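Local coordinates for protein putative NADH dehydrogenase/NAD(P)H nitroreductase (Bacteroides thetaiotaomicron VPI-5482, PDB 3KWK) that binds flavin mononucleotide and is probably an NAD(P)H-dependent oxidoreductase of the nitroreductase family, found here as a two-chain assembly, at residues G29-K32 / E33-D36; S60-A63 / K64-S67; A11-D14 / N15-R19; A104-N107 / I108-A112. All coordinates share one frame; numbering follows the deposited sequence.

How the contacts relate
All four contacts are short-range, each within one helix or at its start, and all touch the second subunit. Contact 3, on helix 11-18, leads straight to the flavin: Arg19 at its end binds the FMN phosphate. Contact 4, mostly in the second half of helix 97-114, packs against it, with Arg19 CD 3.9 Å from Leu109 CB; its Leu109 side chain is about 6 Å from a bound FMN. Contact 1 begins helix 32-43, about 14 Å from contact 4 between centres, and contact 2 begins helix 62-71; both are surface contacts away from the flavin. Contacts 2 and 3 lie on opposite sides of the chain's centre, about 31 Å apart between centres.

Contact 1: residues G29-K32 / E33-D36; sequences GVEK and EKID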
loop_
_atom_site.group_PDB
_atom_site.type_symbol
_atom_site.label_atom_id
_atom_site.label_comp_id
_atom_site.label_asym_id
_atom_site.label_seq_id
_atom_site.Cartn_x
_atom_site.Cartn_y
_atom_site.Cartn_z
ATOM N N GLY A 29 -7.079 21.661 -14.805
ATOM C CA GLY A 29 -6.718 20.360 -15.195
ATOM C C GLY A 29 -5.386 19.901 -14.656
ATOM O O GLY A 29 -4.577 20.700 -14.172
ATOM N N VAL A 30 -5.155 18.628 -14.848
ATOM C CA VAL A 30 -3.931 17.960 -14.462
ATOM C C VAL A 30 -3.233 17.499 -15.746
ATOM O O VAL A 30 -3.845 16.888 -16.630
ATOM C CB VAL A 30 -4.168 16.807 -13.476
ATOM C CG1 VAL A 30 -2.831 16.051 -13.213
ATOM C CG2 VAL A 30 -4.840 17.322 -12.159
ATOM N N GLU A 31 -1.937 17.806 -15.822
ATOM C CA GLU A 31 -1.070 17.424 -16.922
ATOM C C GLU A 31 -1.128 15.918 -17.203
ATOM O O GLU A 31 -1.051 15.096 -16.283
ATOM C CB GLU A 31 0.389 17.830 -16.580
ATOM C CG GLU A 31 0.641 19.366 -16.487
ATOM C CD GLU A 31 0.425 19.992 -15.104
ATOM O OE1 GLU A 31 -0.289 19.400 -14.265
ATOM O OE2 GLU A 31 0.924 21.142 -14.869
ATOM N N LYS A 32 -1.236 15.572 -18.489
ATOM C CA LYS A 32 -1.285 14.178 -18.907
ATOM C C LYS A 32 -0.089 13.382 -18.388
ATOM O O LYS A 32 -0.243 12.250 -17.958
ATOM C CB LYS A 32 -1.359 14.065 -20.420
ATOM C CG LYS A 32 -1.417 12.677 -20.922
ATOM C CD LYS A 32 -1.641 12.708 -22.440
ATOM C CE LYS A 32 -1.556 11.320 -23.094
ATOM N NZ LYS A 32 -0.337 10.539 -22.698
ATOM N N GLU A 33 1.088 13.990 -18.394
ATOM C CA GLU A 33 2.337 13.325 -17.980
ATOM C C GLU A 33 2.229 12.910 -16.490
ATOM O O GLU A 33 2.669 11.831 -16.085
ATOM C CB GLU A 33 3.487 14.316 -18.165
ATOM C CG GLU A 33 4.871 13.772 -17.855
ATOM C CD GLU A 33 5.984 14.872 -17.871
ATOM O OE1 GLU A 33 5.705 16.105 -17.772
ATOM O OE2 GLU A 33 7.153 14.468 -17.947
ATOM N N LYS A 34 1.596 13.746 -15.670
ATOM C CA LYS A 34 1.414 13.418 -14.243
ATOM C C LYS A 34 0.489 12.206 -14.070
ATOM O O LYS A 34 0.730 11.305 -13.242
ATOM C CB LYS A 34 0.941 14.632 -13.453
ATOM C CG LYS A 34 2.030 15.710 -13.354
ATOM C CD LYS A 34 1.639 16.873 -12.467
ATOM C CE LYS A 34 2.750 17.885 -12.386
ATOM N NZ LYS A 34 2.521 18.898 -11.274
ATOM N N ILE A 35 -0.625 12.196 -14.804
ATOM C CA ILE A 35 -1.537 11.068 -14.736
ATOM C C ILE A 35 -0.836 9.770 -15.152
ATOM O O ILE A 35 -0.990 8.736 -14.496
ATOM C CB ILE A 35 -2.816 11.306 -15.591
ATOM C CG1 ILE A 35 -3.556 12.533 -15.058
ATOM C CG2 ILE A 35 -3.755 10.110 -15.483
ATOM C CD1 ILE A 35 -4.728 13.043 -15.915
ATOM N N ASP A 36 -0.062 9.853 -16.236
ATOM C CA ASP A 36 0.687 8.680 -16.723
ATOM C C ASP A 36 1.654 8.130 -15.677
ATOM O O ASP A 36 1.715 6.928 -15.449
ATOM C CB ASP A 36 1.423 9.006 -18.020
ATOM C CG ASP A 36 0.492 9.388 -19.215
ATOM O OD1 ASP A 36 -0.696 9.022 -19.198
ATOM O OD2 ASP A 36 0.980 10.074 -20.197
HETATM O O HOH W 1 3.138 21.290 -13.254
#
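Lys32 and Asp36, one helical turn apart, form a salt bridge in which Lys32 NZ meets the syn lone pair of Asp36 OD2 at 2.9 Å. The lysine chain runs extended from CB to CE and bends only at its last torsion (chi4 -49°), which turns the ammonium back to the carboxylate. Were Asp36 an alanine, the Lys32 ammonium is likely to lose its mate and swing freely on its long chain. Glu31 and Lys34 run alongside each other, Glu31 OE1 3.7 Å from Lys34 CD, but OE1 and Lys34 NZ are 4.1 Å apart, beyond a salt bridge. A water donates to Glu31 OE2 and accepts from Lys34 NZ, Tyr154 OH binds both side chains, and Met115 O takes Lys34 NZ. In the backbone, Glu31 at the N-cap position offers its O to Ile35 N (3.3 Å) and weakly to Lys34 N, and Asp36 N bonds to Lys32 O at 3.0 Å. The apolar part is small: Val30 CG1 meets Ile35 CG1 at 4.0 Å, both side chains touching Phe152 of strand 144-153. The chemistry is that of a surface helix start: one direct ion pair, one tied through water and Tyr154, and aliphatic groups turned to the sheet.

Contact 2: residues S60-A63 / K64-S67; sequences SDRA and KLDS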
loop_
_atom_site.group_PDB
_atom_site.type_symbol
_atom_site.label_atom_id
_atom_site.label_comp_id
_atom_site.label_asym_id
_atom_site.label_seq_id
_atom_site.Cartn_x
_atom_site.Cartn_y
_atom_site.Cartn_z
ATOM N N SER A 60 -12.558 10.619 -16.748
ATOM C CA SER A 60 -12.517 12.053 -17.034
ATOM C C SER A 60 -13.856 12.583 -17.528
ATOM O O SER A 60 -13.973 13.788 -17.842
ATOM C CB SER A 60 -11.476 12.299 -18.115
ATOM O OG SER A 60 -11.802 11.534 -19.264
ATOM N N ASP A 61 -14.841 11.693 -17.695
ATOM C CA ASP A 61 -16.175 12.062 -18.114
ATOM C C ASP A 61 -16.955 12.704 -16.945
ATOM O O ASP A 61 -17.239 12.064 -15.928
ATOM C CB ASP A 61 -16.931 10.845 -18.641
ATOM C CG ASP A 61 -18.321 11.213 -19.157
ATOM O OD1 ASP A 61 -19.267 11.374 -18.356
ATOM O OD2 ASP A 61 -18.457 11.385 -20.381
ATOM N N ARG A 62 -17.285 13.986 -17.127
ATOM C CA ARG A 62 -17.974 14.807 -16.139
ATOM C C ARG A 62 -19.222 14.151 -15.652
ATOM O O ARG A 62 -19.499 14.107 -14.458
ATOM C CB ARG A 62 -18.308 16.154 -16.819
ATOM C CG ARG A 62 -18.977 17.183 -15.917
ATOM C CD ARG A 62 -17.989 17.760 -14.924
ATOM N NE ARG A 62 -17.915 17.005 -13.682
ATOM C CZ ARG A 62 -16.804 16.772 -12.994
ATOM N NH1 ARG A 62 -15.623 17.175 -13.444
ATOM N NH2 ARG A 62 -16.859 16.115 -11.850
ATOM N N ALA A 63 -20.035 13.642 -16.571
ATOM C CA ALA A 63 -21.279 12.988 -16.157
ATOM C C ALA A 63 -21.080 11.731 -15.315
ATOM O O ALA A 63 -21.860 11.508 -14.372
ATOM C CB ALA A 63 -22.190 12.678 -17.398
ATOM N N LYS A 64 -20.085 10.892 -15.651
ATOM C CA LYS A 64 -19.847 9.694 -14.869
ATOM C C LYS A 64 -19.353 10.076 -13.469
ATOM O O LYS A 64 -19.714 9.479 -12.469
ATOM C CB LYS A 64 -18.802 8.732 -15.480
ATOM C CG LYS A 64 -19.259 7.831 -16.561
ATOM C CD LYS A 64 -18.096 6.927 -17.007
ATOM C CE LYS A 64 -18.438 6.264 -18.288
ATOM N NZ LYS A 64 -19.812 5.835 -18.211
ATOM N N LEU A 65 -18.449 11.042 -13.445
ATOM C CA LEU A 65 -17.879 11.517 -12.184
ATOM C C LEU A 65 -18.989 12.020 -11.248
ATOM O O LEU A 65 -19.048 11.656 -10.070
ATOM C CB LEU A 65 -16.864 12.621 -12.443
ATOM C CG LEU A 65 -15.499 12.206 -13.022
ATOM C CD1 LEU A 65 -14.675 13.429 -13.518
ATOM C CD2 LEU A 65 -14.635 11.371 -12.054
ATOM N N ASP A 66 -19.885 12.824 -11.806
ATOM C CA ASP A 66 -20.991 13.408 -11.012
ATOM C C ASP A 66 -22.040 12.361 -10.591
ATOM O O ASP A 66 -22.600 12.405 -9.479
ATOM C CB ASP A 66 -21.653 14.513 -11.841
ATOM C CG ASP A 66 -20.748 15.760 -11.998
ATOM O OD1 ASP A 66 -19.709 15.868 -11.316
ATOM O OD2 ASP A 66 -21.065 16.597 -12.839
ATOM N N SER A 67 -22.287 11.391 -11.463
ATOM C CA SER A 67 -23.232 10.312 -11.190
ATOM C C SER A 67 -22.692 9.424 -10.059
ATOM O O SER A 67 -23.414 9.080 -9.124
ATOM C CB SER A 67 -23.536 9.499 -12.453
ATOM O OG SER A 67 -24.290 10.282 -13.360
#
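The Arg62 guanidinium has Leu65 CD1 over one face, 4.0 Å from Arg62 CZ, and the Asp66 carboxylate at its edge, close to its plane. The grip on Asp66 is side-on: Arg62 NH2 reaches Asp66 OD1 at 2.9 Å and Arg62 NE reaches the same oxygen at 3.2 Å, while the bond from NE to OD2 is weak. The two planes are 35° apart, and both nitrogens approach OD1 from one face of the carboxylate, out of its plane, although OD1 stays within 7° of the guanidinium plane. Bends at chi2 (73°) and chi3 fold the arginine forward along the helix, to Leu65 and Asp66. Arg62 NH1 is held in turn by Ala81 O, which helps fix the rotation of the group.

Asp61, at the N-cap, places OD1 2.9 Å from Lys64 N, using the anti lone pair, and its own O accepts from Leu65 N at 2.9 Å. One turn on, Ser67 gives both N and OG to Ala63 O, from opposite faces of its plane, with OG at 2.9 Å. Lys64 NZ hydrogen-bonds Tyr137 O, and Leu65 is buried against Val59 and Ala84 of strands 54-59 and 83-90. Asn173 OD1 of the second subunit accepts from the backbone N of both Ser60 and Asp61. The arrangement is a side-chain N-cap on helix 62-71, followed by an i to i+4 arginine-aspartate salt bridge between its first and second turns.

Contact 3: residues A11-D14 / N15-R19; sequences AALD and NIFER. With FMN (flavin mononucleotide), chain B.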
loop_
_atom_site.group_PDB
_atom_site.type_symbol
_atom_site.label_atom_id
_atom_site.label_comp_id
_atom_site.label_asym_id
_atom_site.label_seq_id
_atom_site.Cartn_x
_atom_site.Cartn_y
_atom_site.Cartn_z
ATOM N N ALA A 11 14.374 12.035 0.302
ATOM C CA ALA A 11 13.160 12.589 -0.337
ATOM C C ALA A 11 12.022 11.578 -0.406
ATOM O O ALA A 11 10.838 11.958 -0.353
ATOM C CB ALA A 11 13.472 13.163 -1.773
ATOM N N ALA A 12 12.322 10.290 -0.554
ATOM C CA ALA A 12 11.259 9.280 -0.561
ATOM C C ALA A 12 10.511 9.249 0.788
ATOM O O ALA A 12 9.268 9.195 0.862
ATOM C CB ALA A 12 11.797 7.872 -0.920
ATOM N N LEU A 13 11.275 9.214 1.878
ATOM C CA LEU A 13 10.681 9.260 3.206
ATOM C C LEU A 13 9.936 10.558 3.408
ATOM O O LEU A 13 8.829 10.507 3.888
ATOM C CB LEU A 13 11.752 9.112 4.293
ATOM C CG LEU A 13 12.357 7.731 4.473
ATOM C CD1 LEU A 13 13.536 7.871 5.497
ATOM C CD2 LEU A 13 11.301 6.739 4.932
ATOM N N ASP A 14 10.484 11.703 2.970
ATOM C CA ASP A 14 9.761 12.972 3.117
ATOM C C ASP A 14 8.403 12.903 2.471
ATOM O O ASP A 14 7.404 13.384 3.018
ATOM C CB ASP A 14 10.561 14.116 2.514
ATOM C CG ASP A 14 11.809 14.491 3.358
ATOM O OD1 ASP A 14 11.912 14.081 4.527
ATOM O OD2 ASP A 14 12.681 15.159 2.787
ATOM N N ASN A 15 8.342 12.310 1.286
ATOM C CA ASN A 15 7.064 12.219 0.530
ATOM C C ASN A 15 6.064 11.314 1.267
ATOM O O ASN A 15 4.882 11.597 1.351
ATOM C CB ASN A 15 7.365 11.731 -0.890
ATOM C CG ASN A 15 6.114 11.430 -1.718
ATOM O OD1 ASN A 15 5.820 10.276 -1.960
ATOM N ND2 ASN A 15 5.424 12.464 -2.116
ATOM N N ILE A 16 6.554 10.193 1.799
ATOM C CA ILE A 16 5.718 9.319 2.593
ATOM C C ILE A 16 5.136 10.073 3.817
ATOM O O ILE A 16 3.955 9.922 4.175
ATOM C CB ILE A 16 6.512 8.073 3.056
ATOM C CG1 ILE A 16 6.714 7.102 1.881
ATOM C CG2 ILE A 16 5.817 7.363 4.249
ATOM C CD1 ILE A 16 7.838 6.027 2.070
ATOM N N PHE A 17 5.979 10.873 4.462
ATOM C CA PHE A 17 5.543 11.629 5.647
ATOM C C PHE A 17 4.617 12.809 5.310
ATOM O O PHE A 17 3.764 13.169 6.126
ATOM C CB PHE A 17 6.745 12.135 6.447
ATOM C CG PHE A 17 7.679 11.042 6.947
ATOM C CD1 PHE A 17 7.244 9.769 7.248
ATOM C CD2 PHE A 17 9.026 11.319 7.099
ATOM C CE1 PHE A 17 8.168 8.790 7.704
ATOM C CE2 PHE A 17 9.920 10.367 7.559
ATOM C CZ PHE A 17 9.468 9.080 7.839
ATOM N N GLU A 18 4.738 13.339 4.099
ATOM C CA GLU A 18 4.015 14.531 3.672
ATOM C C GLU A 18 2.634 14.210 3.114
ATOM O O GLU A 18 1.714 15.041 3.147
ATOM C CB GLU A 18 4.815 15.262 2.600
ATOM C CG GLU A 18 4.167 16.507 2.028
ATOM C CD GLU A 18 3.824 17.571 3.070
ATOM O OE1 GLU A 18 4.558 17.705 4.083
ATOM O OE2 GLU A 18 2.814 18.281 2.830
ATOM N N ARG A 19 2.468 12.997 2.601
ATOM C CA ARG A 19 1.223 12.632 1.970
ATOM C C ARG A 19 0.035 12.825 2.935
ATOM O O ARG A 19 0.113 12.493 4.128
ATOM C CB ARG A 19 1.260 11.167 1.500
ATOM C CG ARG A 19 0.026 10.641 0.819
ATOM C CD ARG A 19 -0.322 9.171 1.112
ATOM N NE ARG A 19 -0.466 8.971 2.562
ATOM C CZ ARG A 19 -1.530 9.341 3.284
ATOM N NH1 ARG A 19 -2.643 9.795 2.699
ATOM N NH2 ARG A 19 -1.490 9.203 4.603
HETATM N N1 FMN B . -11.684 9.115 2.683
HETATM C C2 FMN B . -12.866 9.560 2.167
HETATM O O2 FMN B . -13.054 10.785 2.059
HETATM N N3 FMN B . -13.849 8.663 1.780
HETATM C C4 FMN B . -13.696 7.298 1.900
HETATM O O4 FMN B . -14.620 6.513 1.522
HETATM C C4A FMN B . -12.485 6.848 2.432
HETATM N N5 FMN B . -12.262 5.488 2.606
HETATM C C5A FMN B . -11.017 5.032 2.944
HETATM C C6 FMN B . -10.781 3.650 2.953
HETATM C C7 FMN B . -9.505 3.192 3.244
HETATM C C7M FMN B . -9.181 1.688 3.260
HETATM C C8 FMN B . -8.472 4.062 3.532
HETATM C C8M FMN B . -7.107 3.497 3.835
HETATM C C9 FMN B . -8.714 5.424 3.540
HETATM C C9A FMN B . -9.991 5.924 3.242
HETATM N N10 FMN B . -10.274 7.292 3.270
HETATM C C10 FMN B . -11.477 7.743 2.808
HETATM C "C1'" FMN B . -9.205 8.259 3.621
HETATM C "C2'" FMN B . -8.991 8.307 5.131
HETATM O "O2'" FMN B . -10.079 8.970 5.783
HETATM C "C3'" FMN B . -7.633 8.947 5.488
HETATM O "O3'" FMN B . -6.562 8.142 4.997
HETATM C "C4'" FMN B . -7.441 9.112 7.022
HETATM O "O4'" FMN B . -8.381 10.080 7.509
HETATM C "C5'" FMN B . -6.015 9.514 7.408
HETATM O "O5'" FMN B . -5.778 10.768 6.776
HETATM P P FMN B . -4.536 10.968 5.738
HETATM O O1P FMN B . -4.801 10.083 4.505
HETATM O O2P FMN B . -4.677 12.477 5.445
HETATM O O3P FMN B . -3.231 10.600 6.415
HETATM O O HOH W 2 7.652 8.263 -1.254
#
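Leu13 O serves two groups of Phe17: it accepts from Phe17 N at 2.9 Å and lies 3.2 Å above one face of the ring, nearer its border than its centre. With CG anti to the carbonyl carbon (chi1 -59°), the ring swings back along the helix, and Phe17 CE2 meets Leu13 CB at 3.9 Å. Ala11 O accepts from Asn15 N, Ala12 O from Ile16 N and Asn15 O from Arg19 N, whereas the bond from Glu18 N to Asp14 O is weak. A water 2.8 Å from both Ala12 O and Asn15 OD1 is placed to donate to either, though acceptors outnumber its protons; Asn15 ND2 bonds weakly to Leu110 O. Glu18 OE2 forms a salt bridge with Lys20 NZ. Just past the helix the Arg19 guanidinium meets the FMN phosphate edge-on, NH1 to O1P at 2.8 Å and NH2 to O3P at 2.9 Å. NH2 also donates to Ser44 O of the second subunit; Ser21, Arg23, Lys162 and Lys164 also hydrogen-bond FMN. Helix 11-18 lies against helix 97-114 through Asn15 and Glu18, Arg19 touching Leu109 just beyond its end, while Ala12, Asn15 and Ile16 meet Asn15, Ala12 and Asn107 of the second subunit.

Contact 4: residues A104-N107 / I108-A112; sequences AAQN and ILLAA
Gln106 crosses Leu109 at about a right angle and Leu110 more obliquely, and its amide touches both leucines of the next turn. The side chain leaves with CG anti to the backbone N (chi1 176°) and then bends at chi2 (60°), which carries the amide forward along the helix: OE1 comes to 3.6 Å from Leu109 CD1, and NE2 to 3.7 Å from Leu110 CG. NE2 donates to Asn107 OD1 of the second subunit, but OE1 is buried with no polar partner in the model. With a leucine at Gln106, that Asn107 oxygen would probably lose its donor at the subunit interface. Leu110 folds back over the backbone, CG 3.3 Å from Gln106 O, and Ile108 does likewise, its CG1 3.4 Å from Ala104 O. Beneath these side chains run regular helical bonds, among them Leu110 N to Gln106 O at 2.9 Å and Ala111 N to Asn107 O at 2.8 Å. Everything here is buried, mostly in the second half of helix 97-114: Ile108 and Ala111 pack on Met38 of helix 32-43, Leu109 on Ala119 and Ile150 of strands 118-123 and 144-153, and Leu110 on Leu110 of the second subunit.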
loop_
_atom_site.group_PDB
_atom_site.type_symbol
_atom_site.label_atom_id
_atom_site.label_comp_id
_atom_site.label_asym_id
_atom_site.label_seq_id
_atom_site.Cartn_x
_atom_site.Cartn_y
_atom_site.Cartn_z
ATOM N N ALA A 104 -0.886 -0.779 -4.668
ATOM C CA ALA A 104 -0.934 0.017 -5.906
ATOM C C ALA A 104 -1.561 1.374 -5.603
ATOM O O ALA A 104 -1.066 2.424 -6.043
ATOM C CB ALA A 104 -1.721 -0.689 -7.035
ATOM N N ALA A 105 -2.656 1.353 -4.849
ATOM C CA ALA A 105 -3.319 2.594 -4.521
ATOM C C ALA A 105 -2.404 3.503 -3.717
ATOM O O ALA A 105 -2.389 4.710 -3.950
ATOM C CB ALA A 105 -4.620 2.313 -3.748
ATOM N N GLN A 106 -1.640 2.934 -2.790
ATOM C CA GLN A 106 -0.764 3.752 -1.953
ATOM C C GLN A 106 0.337 4.355 -2.831
ATOM O O GLN A 106 0.713 5.532 -2.671
ATOM C CB GLN A 106 -0.111 2.944 -0.818
ATOM C CG GLN A 106 0.903 3.706 0.042
ATOM C CD GLN A 106 0.347 4.898 0.758
ATOM O OE1 GLN A 106 -0.873 5.164 0.700
ATOM N NE2 GLN A 106 1.217 5.625 1.475
ATOM N N ASN A 107 0.882 3.597 -3.789
ATOM C CA ASN A 107 1.822 4.191 -4.757
ATOM C C ASN A 107 1.215 5.364 -5.531
ATOM O O ASN A 107 1.892 6.354 -5.784
ATOM C CB ASN A 107 2.314 3.146 -5.733
ATOM C CG ASN A 107 3.427 2.298 -5.171
ATOM O OD1 ASN A 107 3.915 2.515 -4.045
ATOM N ND2 ASN A 107 3.864 1.314 -5.982
ATOM N N ILE A 108 -0.040 5.233 -5.927
ATOM C CA ILE A 108 -0.716 6.316 -6.651
ATOM C C ILE A 108 -0.820 7.541 -5.767
ATOM O O ILE A 108 -0.568 8.695 -6.211
ATOM C CB ILE A 108 -2.118 5.878 -7.154
ATOM C CG1 ILE A 108 -1.925 4.819 -8.283
ATOM C CG2 ILE A 108 -2.978 7.114 -7.614
ATOM C CD1 ILE A 108 -3.152 4.084 -8.745
ATOM N N LEU A 109 -1.220 7.334 -4.512
ATOM C CA LEU A 109 -1.323 8.492 -3.580
ATOM C C LEU A 109 0.025 9.171 -3.347
ATOM O O LEU A 109 0.119 10.404 -3.363
ATOM C CB LEU A 109 -1.886 8.024 -2.240
ATOM C CG LEU A 109 -3.306 7.428 -2.219
ATOM C CD1 LEU A 109 -3.690 6.947 -0.755
ATOM C CD2 LEU A 109 -4.351 8.415 -2.775
ATOM N N LEU A 110 1.078 8.374 -3.236
ATOM C CA LEU A 110 2.425 8.889 -3.029
ATOM C C LEU A 110 2.895 9.647 -4.272
ATOM O O LEU A 110 3.447 10.763 -4.190
ATOM C CB LEU A 110 3.379 7.781 -2.614
ATOM C CG LEU A 110 3.190 7.207 -1.242
ATOM C CD1 LEU A 110 4.130 5.988 -1.059
ATOM C CD2 LEU A 110 3.493 8.238 -0.212
ATOM N N ALA A 111 2.628 9.083 -5.451
ATOM C CA ALA A 111 2.965 9.714 -6.705
ATOM C C ALA A 111 2.289 11.076 -6.842
ATOM O O ALA A 111 2.934 12.080 -7.188
ATOM C CB ALA A 111 2.573 8.753 -7.907
ATOM N N ALA A 112 0.988 11.119 -6.558
ATOM C CA ALA A 112 0.225 12.365 -6.579
ATOM C C ALA A 112 0.886 13.435 -5.689
ATOM O O ALA A 112 1.162 14.543 -6.143
ATOM C CB ALA A 112 -1.246 12.102 -6.181
#